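Local coordinates for 2-amino-4-hydroxy-6-hydroxymethyldihydropteridine pyrophosphokinase (Haemophilus influenzae, PDB 1CBK), which probably catalyses transfer of pyrophosphate from ATP to 6-hydroxymethyl-7,8-dihydropterin, a step in folate biosynthesis, at residues T37-P45 with D152-P160. Sequence-based numbering, arbitrary orientation.
Sequences TSSFYKSKP and DHKMIKLNP. With ROI (7,8-dihydro-7,7-dimethyl-6-hydroxypterin), chain D.
The short C-terminal strand 156-157 adds an antiparallel edge to the central sheet of the pyrophosphokinase, pairing with the end of strand 32-43 that leads into the pterin pocket. K42 and I156 form the hydrogen-bonded pair: K42 N reaches I156 O at 2.9 Å, and I156 N returns to K42 O at 3.0 Å. Beyond the non-hydrogen-bonded pair Y41 and K157, L158 N continues the ladder to F40 O; a water bridges F40 N and L158 O where the strands part. On the face carrying Y41, the phenol ring and the K157 chain run side by side in the same direction, with K157 CD 3.8 Å from Y41 OH. Chi2 of K157, at 137° away from a staggered value, sets CD tightly against S39 CB (3.3 Å), and the bend at chi3 (58°) turns CE toward Y41 OH (4.1 Å). E130 of helix 122-131 accepts a hydrogen bond from S39 OG and interacts more weakly with Y41 OH and K157 NZ, gathering the polar ends of all three residues. M155 turns inward: its SD lies 3.7 Å from S43 CB, while a bend at chi3 (-65°) sets CE 4.0 Å from Y41 CD2 and over one face of the H153 ring. On the face carrying K42 and I156, K42 CB meets I156 CB and L158 CD2 before the lysine chain leads off to a salt bridge with D53. S43, backed by M155, presents OG to the ligand's N2 amino group at 2.9 Å; K44 O takes a second N2 hydrogen bond, and N56 also binds S43 OG. The C-terminal segment thus forms the outer edge strand of an antiparallel sheet whose neighbouring strand 32-43 supplies part of the pterin-binding site of the HPPK fold.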
ATOM      1  N   THR A  37      13.077 -10.665  17.362  1.00  9.30           N
ATOM      2  CA  THR A  37      12.633  -9.354  16.927  1.00  9.65           C
ATOM      3  C   THR A  37      13.793  -8.756  16.129  1.00  8.56           C
ATOM      4  O   THR A  37      14.960  -8.918  16.497  1.00  7.93           O
ATOM      5  CB  THR A  37      12.337  -8.423  18.142  1.00 13.18           C
ATOM      6  OG1 THR A  37      11.406  -9.067  19.021  1.00 13.74           O
ATOM      7  CG2 THR A  37      11.752  -7.077  17.668  1.00 10.68           C
ATOM      8  N   SER A  38      13.469  -8.100  15.026  1.00  6.77           N
ATOM      9  CA  SER A  38      14.466  -7.461  14.197  1.00  8.05           C
ATOM     10  C   SER A  38      15.022  -6.252  14.969  1.00  8.51           C
ATOM     11  O   SER A  38      14.573  -5.962  16.084  1.00  8.24           O
ATOM     12  CB  SER A  38      13.779  -6.920  12.946  1.00  9.89           C
ATOM     13  OG  SER A  38      12.868  -5.879  13.309  1.00  8.71           O
ATOM     14  N   SER A  39      16.002  -5.579  14.362  1.00  6.30           N
ATOM     15  CA  SER A  39      16.569  -4.341  14.907  1.00  8.80           C
ATOM     16  C   SER A  39      15.452  -3.291  14.772  1.00  8.11           C
ATOM     17  O   SER A  39      14.452  -3.527  14.074  1.00  6.45           O
ATOM     18  CB  SER A  39      17.748  -3.889  14.042  1.00  6.86           C
ATOM     19  OG  SER A  39      18.820  -4.815  14.075  1.00  8.24           O
ATOM     20  N   PHE A  40      15.604  -2.153  15.450  1.00 10.01           N
ATOM     21  CA  PHE A  40      14.633  -1.062  15.384  1.00  7.24           C
ATOM     22  C   PHE A  40      15.188  -0.118  14.304  1.00  8.74           C
ATOM     23  O   PHE A  40      16.385   0.225  14.319  1.00  8.55           O
ATOM     24  CB  PHE A  40      14.544  -0.329  16.726  1.00  8.10           C
ATOM     25  CG  PHE A  40      13.733  -1.042  17.786  1.00  6.38           C
ATOM     26  CD1 PHE A  40      13.401  -2.391  17.669  1.00  6.51           C
ATOM     27  CD2 PHE A  40      13.317  -0.354  18.932  1.00  9.58           C
ATOM     28  CE1 PHE A  40      12.673  -3.051  18.678  1.00  7.27           C
ATOM     29  CE2 PHE A  40      12.593  -1.000  19.954  1.00  8.60           C
ATOM     30  CZ  PHE A  40      12.272  -2.348  19.825  1.00 10.69           C
ATOM     31  N   TYR A  41      14.326   0.309  13.379  1.00  7.60           N
ATOM     32  CA  TYR A  41      14.751   1.164  12.272  1.00  7.38           C
ATOM     33  C   TYR A  41      13.998   2.465  12.319  1.00  7.39           C
ATOM     34  O   TYR A  41      12.780   2.421  12.414  1.00  7.17           O
ATOM     35  CB  TYR A  41      14.428   0.506  10.914  1.00  5.05           C
ATOM     36  CG  TYR A  41      15.214  -0.753  10.625  1.00  8.56           C
ATOM     37  CD1 TYR A  41      14.836  -1.978  11.182  1.00  9.03           C
ATOM     38  CD2 TYR A  41      16.367  -0.699   9.847  1.00  7.39           C
ATOM     39  CE1 TYR A  41      15.595  -3.125  10.979  1.00  7.80           C
ATOM     40  CE2 TYR A  41      17.137  -1.842   9.636  1.00  9.91           C
ATOM     41  CZ  TYR A  41      16.748  -3.040  10.206  1.00 13.08           C
ATOM     42  OH  TYR A  41      17.527  -4.158  10.043  1.00 17.18           O
ATOM     43  N   LYS A  42      14.727   3.587  12.235  1.00  6.65           N
ATOM     44  CA  LYS A  42      14.128   4.928  12.216  1.00  8.42           C
ATOM     45  C   LYS A  42      13.927   5.211  10.720  1.00  8.57           C
ATOM     46  O   LYS A  42      14.893   5.244   9.947  1.00 10.05           O
ATOM     47  CB  LYS A  42      15.065   5.956  12.852  1.00  8.75           C
ATOM     48  CG  LYS A  42      14.471   7.378  12.964  1.00 12.59           C
ATOM     49  CD  LYS A  42      15.322   8.218  13.910  1.00 22.60           C
ATOM     50  CE  LYS A  42      14.706   9.576  14.219  1.00 29.08           C
ATOM     51  NZ  LYS A  42      15.103  10.637  13.243  1.00 33.42           N
ATOM     52  N   SER A  43      12.684   5.435  10.320  1.00  9.27           N
ATOM     53  CA  SER A  43      12.378   5.626   8.921  1.00  9.70           C
ATOM     54  C   SER A  43      11.583   6.893   8.646  1.00 11.05           C
ATOM     55  O   SER A  43      10.830   7.361   9.495  1.00 12.39           O
ATOM     56  CB  SER A  43      11.572   4.410   8.441  1.00  6.05           C
ATOM     57  OG  SER A  43      10.371   4.279   9.201  1.00  7.04           O
ATOM     58  N   LYS A  44      11.727   7.412   7.428  1.00 11.27           N
ATOM     59  CA  LYS A  44      11.027   8.603   6.974  1.00  8.55           C
ATOM     60  C   LYS A  44       9.557   8.259   6.934  1.00  9.54           C
ATOM     61  O   LYS A  44       9.183   7.147   6.526  1.00 11.35           O
ATOM     62  CB  LYS A  44      11.521   8.937   5.568  1.00 13.01           C
ATOM     63  CG  LYS A  44      10.901  10.162   4.936  1.00 26.67           C
ATOM     64  CD  LYS A  44      11.393  10.366   3.503  1.00 34.61           C
ATOM     65  CE  LYS A  44      11.244  11.828   3.086  1.00 43.79           C
ATOM     66  NZ  LYS A  44      11.564  12.058   1.647  1.00 50.63           N
ATOM     67  N   PRO A  45       8.681   9.181   7.358  1.00  8.40           N
ATOM     68  CA  PRO A  45       7.244   8.902   7.338  1.00  8.66           C
ATOM     69  C   PRO A  45       6.671   8.627   5.943  1.00 10.02           C
ATOM     70  O   PRO A  45       7.101   9.232   4.961  1.00 11.32           O
ATOM     71  CB  PRO A  45       6.637  10.197   7.869  1.00  6.46           C
ATOM     72  CG  PRO A  45       7.693  10.759   8.706  1.00  6.62           C
ATOM     73  CD  PRO A  45       8.940  10.514   7.921  1.00 10.04           C
ATOM     74  N   ASP A 152      18.900   0.383  -1.370  1.00 22.45           N
ATOM     75  CA  ASP A 152      19.491   1.686  -1.107  1.00 24.99           C
ATOM     76  C   ASP A 152      18.691   2.532  -0.118  1.00 22.91           C
ATOM     77  O   ASP A 152      18.761   3.768  -0.150  1.00 23.57           O
ATOM     78  CB  ASP A 152      19.702   2.428  -2.431  1.00 31.18           C
ATOM     79  CG  ASP A 152      20.659   1.690  -3.356  1.00 39.85           C
ATOM     80  OD1 ASP A 152      21.748   1.274  -2.878  1.00 40.04           O
ATOM     81  OD2 ASP A 152      20.305   1.503  -4.544  1.00 44.69           O
ATOM     82  N   HIS A 153      17.962   1.864   0.779  1.00 19.84           N
ATOM     83  CA  HIS A 153      17.146   2.552   1.788  1.00 16.15           C
ATOM     84  C   HIS A 153      18.021   3.412   2.709  1.00 15.63           C
ATOM     85  O   HIS A 153      19.202   3.099   2.957  1.00 14.02           O
ATOM     86  CB  HIS A 153      16.325   1.547   2.616  1.00 11.60           C
ATOM     87  CG  HIS A 153      17.129   0.785   3.625  1.00 11.25           C
ATOM     88  ND1 HIS A 153      17.431   1.290   4.873  1.00 13.15           N
ATOM     89  CD2 HIS A 153      17.700  -0.440   3.570  1.00 10.96           C
ATOM     90  CE1 HIS A 153      18.157   0.411   5.541  1.00 10.65           C
ATOM     91  NE2 HIS A 153      18.332  -0.650   4.774  1.00  7.65           N
ATOM     92  N   LYS A 154      17.459   4.507   3.199  1.00 15.94           N
ATOM     93  CA  LYS A 154      18.214   5.375   4.077  1.00 16.68           C
ATOM     94  C   LYS A 154      17.780   5.288   5.560  1.00 17.01           C
ATOM     95  O   LYS A 154      18.013   6.222   6.332  1.00 14.95           O
ATOM     96  CB  LYS A 154      18.149   6.812   3.555  1.00 21.47           C
ATOM     97  CG  LYS A 154      18.844   7.000   2.203  1.00 31.23           C
ATOM     98  CD  LYS A 154      18.654   8.427   1.700  1.00 46.09           C
ATOM     99  CE  LYS A 154      18.994   8.595   0.211  1.00 50.94           C
ATOM    100  NZ  LYS A 154      18.578   9.948  -0.298  1.00 53.95           N
ATOM    101  N   MET A 155      17.152   4.170   5.941  1.00 14.63           N
ATOM    102  CA  MET A 155      16.702   3.999   7.325  1.00 13.18           C
ATOM    103  C   MET A 155      17.901   3.868   8.245  1.00 13.97           C
ATOM    104  O   MET A 155      18.968   3.388   7.822  1.00 14.60           O
ATOM    105  CB  MET A 155      15.791   2.783   7.461  1.00 10.53           C
ATOM    106  CG  MET A 155      14.559   2.840   6.583  1.00 11.43           C
ATOM    107  SD  MET A 155      13.353   1.541   6.984  1.00 11.49           S
ATOM    108  CE  MET A 155      14.282   0.052   6.533  1.00 11.64           C
ATOM    109  N   ILE A 156      17.746   4.327   9.486  1.00 12.35           N
ATOM    110  CA  ILE A 156      18.831   4.249  10.459  1.00 12.36           C
ATOM    111  C   ILE A 156      18.583   3.064  11.375  1.00 12.84           C
ATOM    112  O   ILE A 156      17.522   2.977  11.988  1.00 14.04           O
ATOM    113  CB  ILE A 156      18.900   5.520  11.358  1.00 10.84           C
ATOM    114  CG1 ILE A 156      19.066   6.783  10.500  1.00 13.67           C
ATOM    115  CG2 ILE A 156      20.022   5.385  12.370  1.00  9.97           C
ATOM    116  CD1 ILE A 156      20.305   6.763   9.617  1.00 20.26           C
ATOM    117  N   LYS A 157      19.535   2.142  11.453  1.00 12.60           N
ATOM    118  CA  LYS A 157      19.388   1.001  12.350  1.00 15.25           C
ATOM    119  C   LYS A 157      19.826   1.469  13.745  1.00 15.45           C
ATOM    120  O   LYS A 157      21.011   1.682  13.994  1.00 16.01           O
ATOM    121  CB  LYS A 157      20.250  -0.156  11.878  1.00 14.77           C
ATOM    122  CG  LYS A 157      20.355  -1.258  12.887  1.00 24.77           C
ATOM    123  CD  LYS A 157      20.236  -2.626  12.261  1.00 29.78           C
ATOM    124  CE  LYS A 157      21.260  -2.892  11.217  1.00 28.78           C
ATOM    125  NZ  LYS A 157      21.546  -4.348  11.176  1.00 28.74           N
ATOM    126  N   LEU A 158      18.862   1.620  14.649  1.00 16.35           N
ATOM    127  CA  LEU A 158      19.125   2.111  16.002  1.00 18.08           C
ATOM    128  C   LEU A 158      19.848   1.129  16.908  1.00 21.89           C
ATOM    129  O   LEU A 158      20.077  -0.026  16.546  1.00 21.19           O
ATOM    130  CB  LEU A 158      17.811   2.533  16.655  1.00  9.79           C
ATOM    131  CG  LEU A 158      16.972   3.538  15.865  1.00 11.14           C
ATOM    132  CD1 LEU A 158      15.631   3.764  16.564  1.00  8.64           C
ATOM    133  CD2 LEU A 158      17.760   4.850  15.671  1.00  7.36           C
ATOM    134  N   ASN A 159      20.173   1.582  18.110  1.00 29.33           N
ATOM    135  CA  ASN A 159      20.838   0.720  19.093  1.00 39.12           C
ATOM    136  C   ASN A 159      20.759   1.241  20.531  1.00 43.42           C
ATOM    137  O   ASN A 159      21.552   2.103  20.881  1.00 47.26           O
ATOM    138  CB  ASN A 159      22.331   0.553  18.725  1.00 40.36           C
ATOM    139  CG  ASN A 159      23.156  -0.091  19.844  1.00 42.46           C
ATOM    140  OD1 ASN A 159      24.263   0.356  20.144  1.00 46.76           O
ATOM    141  ND2 ASN A 159      22.624  -1.149  20.454  1.00 45.93           N
ATOM    142  N   PRO A 160      19.818   0.754  21.373  1.00 47.32           N
ATOM    143  CA  PRO A 160      18.774  -0.270  21.239  1.00 49.66           C
ATOM    144  C   PRO A 160      17.381   0.343  21.032  1.00 48.52           C
ATOM    145  O   PRO A 160      17.155   0.911  19.953  1.00 47.65           O
ATOM    146  CB  PRO A 160      18.859  -1.019  22.579  1.00 51.50           C
ATOM    147  CG  PRO A 160      19.124   0.070  23.546  1.00 46.97           C
ATOM    148  CD  PRO A 160      20.180   0.890  22.809  1.00 52.98           C
ATOM    149  OXT PRO A 160      16.530   0.244  21.953  1.00 50.55           O
TER
HETATM  150  N1  ROI D 601       5.550   5.590   8.062  1.00  4.07           N
HETATM  151  C2  ROI D 601       6.619   4.887   8.573  1.00  3.61           C
HETATM  152  N2  ROI D 601       7.866   5.265   8.184  1.00  3.50           N
HETATM  153  N3  ROI D 601       6.477   3.850   9.434  1.00  5.78           N
HETATM  154  C4  ROI D 601       5.263   3.422   9.842  1.00  2.56           C
HETATM  155  O4  ROI D 601       5.122   2.500  10.663  1.00  9.20           O
HETATM  156  C4A ROI D 601       4.099   4.071   9.314  1.00  3.34           C
HETATM  157  N5  ROI D 601       2.910   3.676   9.664  1.00  6.10           N
HETATM  158  C6  ROI D 601       1.745   4.254   9.203  1.00 10.62           C
HETATM  159  C7  ROI D 601       1.834   5.318   8.077  1.00 11.39           C
HETATM  160  C16 ROI D 601       1.529   4.670   6.671  1.00  7.11           C
HETATM  161  C15 ROI D 601       0.912   6.508   8.373  1.00  9.55           C
HETATM  162  N8  ROI D 601       3.218   5.859   7.909  1.00  8.75           N
HETATM  163  C8A ROI D 601       4.332   5.201   8.399  1.00  6.18           C
HETATM  164  O9  ROI D 601       0.673   3.837   9.749  1.00 13.26           O
HETATM  165  O   HOH W   1      17.928  -2.061  16.994  1.00 10.58           O